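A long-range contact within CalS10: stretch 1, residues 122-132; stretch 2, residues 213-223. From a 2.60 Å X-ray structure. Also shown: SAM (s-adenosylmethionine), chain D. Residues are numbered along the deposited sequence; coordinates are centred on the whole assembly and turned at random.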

# COMPACT_ATOMS: atom_id res chain seq x y z
N PHE A 122 -20.65 -11.43 -9.27
CA PHE A 122 -19.88 -10.35 -8.65
C PHE A 122 -20.46 -8.98 -9.00
O PHE A 122 -19.74 -8.04 -9.34
CB PHE A 122 -18.40 -10.44 -9.03
CG PHE A 122 -17.45 -9.79 -8.04
CD1 PHE A 122 -17.86 -9.48 -6.75
CD2 PHE A 122 -16.15 -9.49 -8.41
CE1 PHE A 122 -16.99 -8.90 -5.85
CE2 PHE A 122 -15.28 -8.90 -7.52
CZ PHE A 122 -15.70 -8.60 -6.24
N THR A 123 -21.79 -8.86 -8.91
CA THR A 123 -22.49 -7.58 -9.04
C THR A 123 -22.25 -6.93 -10.40
O THR A 123 -22.23 -5.70 -10.51
CB THR A 123 -22.09 -6.61 -7.92
OG1 THR A 123 -20.78 -6.09 -8.17
CG2 THR A 123 -22.11 -7.31 -6.56
N ALA A 124 -22.06 -7.74 -11.44
CA ALA A 124 -21.78 -7.18 -12.76
C ALA A 124 -22.96 -6.38 -13.29
O ALA A 124 -22.78 -5.32 -13.90
CB ALA A 124 -21.40 -8.30 -13.73
N VAL A 125 -24.18 -6.87 -13.06
CA VAL A 125 -25.36 -6.19 -13.58
C VAL A 125 -25.55 -4.82 -12.95
O VAL A 125 -26.15 -3.93 -13.56
CB VAL A 125 -26.61 -7.06 -13.37
CG1 VAL A 125 -27.07 -6.99 -11.92
CG2 VAL A 125 -27.73 -6.62 -14.29
N ASN A 126 -25.03 -4.61 -11.75
CA ASN A 126 -25.24 -3.36 -11.04
C ASN A 126 -24.29 -2.25 -11.49
O ASN A 126 -24.29 -1.18 -10.87
CB ASN A 126 -25.12 -3.59 -9.53
CG ASN A 126 -26.11 -4.63 -9.04
OD1 ASN A 126 -25.77 -5.80 -8.91
ND2 ASN A 126 -27.34 -4.20 -8.78
N PHE A 127 -23.51 -2.48 -12.53
CA PHE A 127 -22.77 -1.42 -13.21
C PHE A 127 -23.62 -0.72 -14.25
O PHE A 127 -23.15 0.24 -14.88
CB PHE A 127 -21.49 -1.97 -13.84
CG PHE A 127 -20.41 -2.24 -12.84
CD1 PHE A 127 -19.54 -1.24 -12.46
CD2 PHE A 127 -20.29 -3.50 -12.26
CE1 PHE A 127 -18.55 -1.48 -11.53
CE2 PHE A 127 -19.31 -3.75 -11.32
CZ PHE A 127 -18.43 -2.74 -10.96
N LEU A 128 -24.85 -1.18 -14.45
CA LEU A 128 -25.84 -0.46 -15.23
C LEU A 128 -26.48 0.60 -14.35
O LEU A 128 -26.52 0.49 -13.13
CB LEU A 128 -26.88 -1.43 -15.78
CG LEU A 128 -26.26 -2.66 -16.46
CD1 LEU A 128 -27.31 -3.69 -16.85
CD2 LEU A 128 -25.48 -2.22 -17.70
N GLY A 129 -26.97 1.66 -14.99
CA GLY A 129 -27.36 2.85 -14.26
C GLY A 129 -28.84 2.94 -13.94
O GLY A 129 -29.22 3.62 -12.97
N THR A 130 -29.68 2.27 -14.72
CA THR A 130 -31.12 2.43 -14.62
C THR A 130 -31.80 1.06 -14.60
O THR A 130 -31.24 0.06 -15.07
CB THR A 130 -31.67 3.26 -15.79
OG1 THR A 130 -31.67 2.46 -16.98
CG2 THR A 130 -30.82 4.50 -16.01
N VAL A 131 -33.01 1.04 -14.05
CA VAL A 131 -33.80 -0.19 -14.02
C VAL A 131 -34.11 -0.68 -15.42
O VAL A 131 -34.17 -1.90 -15.67
CB VAL A 131 -35.09 0.03 -13.20
CG1 VAL A 131 -36.03 -1.15 -13.36
CG2 VAL A 131 -34.76 0.26 -11.73
N ALA A 132 -34.32 0.24 -16.36
CA ALA A 132 -34.60 -0.17 -17.74
C ALA A 132 -33.42 -0.92 -18.35
O ALA A 132 -33.62 -1.84 -19.15
CB ALA A 132 -34.95 1.05 -18.59
N SAM D . -17.42 -12.09 -13.44
CA SAM D . -16.47 -11.05 -13.20
C SAM D . -15.52 -11.38 -12.01
O SAM D . -16.04 -11.84 -10.95
OXT SAM D . -14.31 -11.16 -12.19
CB SAM D . -17.21 -9.73 -12.93
CG SAM D . -16.23 -8.59 -13.18
SD SAM D . -16.93 -7.16 -12.32
CE SAM D . -15.47 -6.15 -12.13
C5' SAM D . -17.87 -6.20 -13.56
C4' SAM D . -17.58 -6.43 -15.05
O4' SAM D . -18.75 -6.09 -15.81
C3' SAM D . -16.43 -5.59 -15.61
O3' SAM D . -15.31 -6.42 -15.94
C2' SAM D . -17.00 -4.94 -16.88
O2' SAM D . -16.15 -5.12 -18.01
C1' SAM D . -18.33 -5.67 -17.09
N9 SAM D . -19.39 -4.85 -17.66
C8 SAM D . -19.92 -3.69 -17.15
N7 SAM D . -20.92 -3.21 -17.84
C5 SAM D . -21.08 -4.12 -18.88
C6 SAM D . -21.99 -4.20 -19.95
N6 SAM D . -22.92 -3.28 -20.20
N1 SAM D . -21.89 -5.26 -20.78
C2 SAM D . -20.94 -6.17 -20.55
N3 SAM D . -20.02 -6.20 -19.58
C4 SAM D . -20.14 -5.14 -18.77
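Stretch 2 213-223: GLLTMFTREEY

The apolar centre of the contact is formed by L215 and F218 of stretch 2; L215 packs toward F127 and F218 toward V131, with N126 touching both. L215 adopts a t,p rotamer (chi1 -155°, chi2 66°); its CA-to-CB bond points sideways, but the end of the side chain comes nearer and lays a methyl over one face of the F127 ring. L215 CD1 is 3.7 Å from the centroid of that ring and only 12° off its normal, a CH-pi contact, and it is also 3.7 Å from F127 CE2. L215 CD1 also lies 3.8 Å from N126 CB and 3.9 Å from T123 O, so one branch end touches three residues of stretch 1. F127 itself points away at CA-to-CB, and its m rotamer brings the ring back within reach.

F218, whose CA-to-CB bond points toward stretch 1, places its ring among the backbone atoms of the turn. V125 O lies at the ring edge, 4.0 Å from F218 CE2, while T130 O and V131 N approach F218 CE1 at 3.5 and 3.6 Å. The apolar part of this packing comes from V131, whose CG2 is 3.6 Å from F218 CD1. V131 CG2 also stands 3.4 Å from E222 CD, where the methyl meets the carboxylate carbon of a residue in the first turn of the helix.

The backbones follow different courses. Stretch 1 forms a short 3-10 segment ending at F127, continues as a loop through L128 to T130, and enters a helix at V131. Stretch 2 leaves a strand at T216, crosses M217 to T219 in an extended conformation, and enters its own helix at R220. The two run in opposite senses where they are closest: N126 pairs with T216 (CA to CA 5.1 Å) and F127 with L215 (5.0 Å). Further along, V131 has F218 as its nearest neighbour, at 7.0 Å between CA atoms, so this local order does not persist through the contact.

N126 ties the two backbones together. Its carbonyl accepts a nearly straight hydrogen bond from the strand, T216 N to N126 O at 2.8 Å, and the neighbouring L215 CA makes a CA-H...O contact of 3.3 Å to N126 O. The side-chain amide, in the m rotamer, reaches the other way along stretch 2: N126 ND2 donates to T216 O and to Y223 OH, each at 3.0 Å. T216 is thus held through both its N and its O by a single residue, and the start of the helix is joined to the end of the strand.

Toward the polar edge, L128 O lies 3.4 Å from T216 CB, and a water bridges the remaining gap, donating to G129 O at 2.7 Å and lying 3.1 Å from T216 OG1. At the helix start, E222 OE1 accepts from T219 N at 3.0 Å, while T219 OG1 caps E222 N at 3.2 Å, a reciprocal arrangement that fixes the turn following F218.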

# COMPACT_ATOMS: atom_id res chain seq x y z
N GLY A 213 -16.25 4.74 -10.25
CA GLY A 213 -17.30 3.88 -10.77
C GLY A 213 -18.59 4.07 -10.00
O GLY A 213 -18.60 4.50 -8.84
N LEU A 214 -19.70 3.77 -10.67
CA LEU A 214 -21.03 3.85 -10.08
C LEU A 214 -21.61 2.45 -10.03
O LEU A 214 -21.68 1.77 -11.06
CB LEU A 214 -21.99 4.75 -10.87
CG LEU A 214 -21.76 6.26 -10.97
CD1 LEU A 214 -23.03 6.93 -11.48
CD2 LEU A 214 -21.31 6.86 -9.65
N LEU A 215 -22.04 2.03 -8.84
CA LEU A 215 -22.76 0.77 -8.66
C LEU A 215 -24.17 1.13 -8.22
O LEU A 215 -24.36 1.79 -7.19
CB LEU A 215 -22.06 -0.10 -7.63
CG LEU A 215 -22.25 -1.62 -7.68
CD1 LEU A 215 -21.64 -2.22 -8.93
CD2 LEU A 215 -21.64 -2.25 -6.44
N THR A 216 -25.16 0.68 -8.98
CA THR A 216 -26.56 0.99 -8.75
C THR A 216 -27.32 -0.25 -8.30
O THR A 216 -27.36 -1.25 -9.02
CB THR A 216 -27.19 1.59 -10.00
OG1 THR A 216 -26.47 2.76 -10.39
CG2 THR A 216 -28.65 1.96 -9.74
N MET A 217 -27.91 -0.18 -7.11
CA MET A 217 -28.73 -1.28 -6.60
C MET A 217 -30.06 -1.35 -7.34
O MET A 217 -30.57 -0.34 -7.84
CB MET A 217 -29.02 -1.10 -5.11
CG MET A 217 -29.78 -2.27 -4.51
SD MET A 217 -30.40 -1.92 -2.86
CE MET A 217 -31.92 -1.07 -3.33
N PHE A 218 -30.63 -2.55 -7.38
CA PHE A 218 -32.01 -2.76 -7.79
C PHE A 218 -32.71 -3.56 -6.71
O PHE A 218 -32.08 -4.27 -5.92
CB PHE A 218 -32.07 -3.47 -9.14
CG PHE A 218 -31.31 -2.75 -10.22
CD1 PHE A 218 -31.77 -1.55 -10.73
CD2 PHE A 218 -30.11 -3.26 -10.68
CE1 PHE A 218 -31.06 -0.88 -11.71
CE2 PHE A 218 -29.39 -2.60 -11.66
CZ PHE A 218 -29.86 -1.40 -12.18
N THR A 219 -34.03 -3.43 -6.66
CA THR A 219 -34.81 -4.04 -5.59
C THR A 219 -35.23 -5.45 -5.95
O THR A 219 -35.25 -5.85 -7.12
CB THR A 219 -36.06 -3.20 -5.29
OG1 THR A 219 -36.74 -2.90 -6.51
CG2 THR A 219 -35.67 -1.90 -4.61
N ARG A 220 -35.55 -6.23 -4.91
CA ARG A 220 -36.14 -7.55 -5.11
C ARG A 220 -37.37 -7.46 -6.01
O ARG A 220 -37.56 -8.30 -6.90
CB ARG A 220 -36.50 -8.16 -3.75
CG ARG A 220 -37.29 -9.45 -3.80
CD ARG A 220 -36.58 -10.57 -4.53
NE ARG A 220 -37.24 -11.85 -4.28
CZ ARG A 220 -37.04 -12.59 -3.20
NH1 ARG A 220 -36.19 -12.20 -2.26
NH2 ARG A 220 -37.70 -13.74 -3.05
N GLU A 221 -38.20 -6.45 -5.79
CA GLU A 221 -39.37 -6.25 -6.64
C GLU A 221 -38.97 -5.99 -8.09
O GLU A 221 -39.66 -6.41 -9.03
CB GLU A 221 -40.20 -5.09 -6.10
CG GLU A 221 -41.61 -5.00 -6.65
CD GLU A 221 -42.51 -4.14 -5.80
OE1 GLU A 221 -42.13 -2.97 -5.53
OE2 GLU A 221 -43.58 -4.63 -5.39
N GLU A 222 -37.86 -5.28 -8.29
CA GLU A 222 -37.42 -4.95 -9.64
C GLU A 222 -36.84 -6.16 -10.35
O GLU A 222 -37.18 -6.44 -11.51
CB GLU A 222 -36.41 -3.80 -9.58
CG GLU A 222 -37.04 -2.44 -9.88
CD GLU A 222 -36.34 -1.31 -9.16
OE1 GLU A 222 -35.23 -1.52 -8.63
OE2 GLU A 222 -36.91 -0.20 -9.10
N TYR A 223 -35.97 -6.91 -9.67
CA TYR A 223 -35.46 -8.15 -10.23
C TYR A 223 -36.61 -9.10 -10.58
O TYR A 223 -36.70 -9.60 -11.71
CB TYR A 223 -34.50 -8.84 -9.26
CG TYR A 223 -33.18 -8.13 -9.03
CD1 TYR A 223 -32.25 -8.01 -10.05
CD2 TYR A 223 -32.85 -7.63 -7.77
CE1 TYR A 223 -31.03 -7.38 -9.84
CE2 TYR A 223 -31.64 -7.00 -7.55
CZ TYR A 223 -30.73 -6.88 -8.59
OH TYR A 223 -29.52 -6.25 -8.38
O HOH W 1 -27.60 5.35 -11.76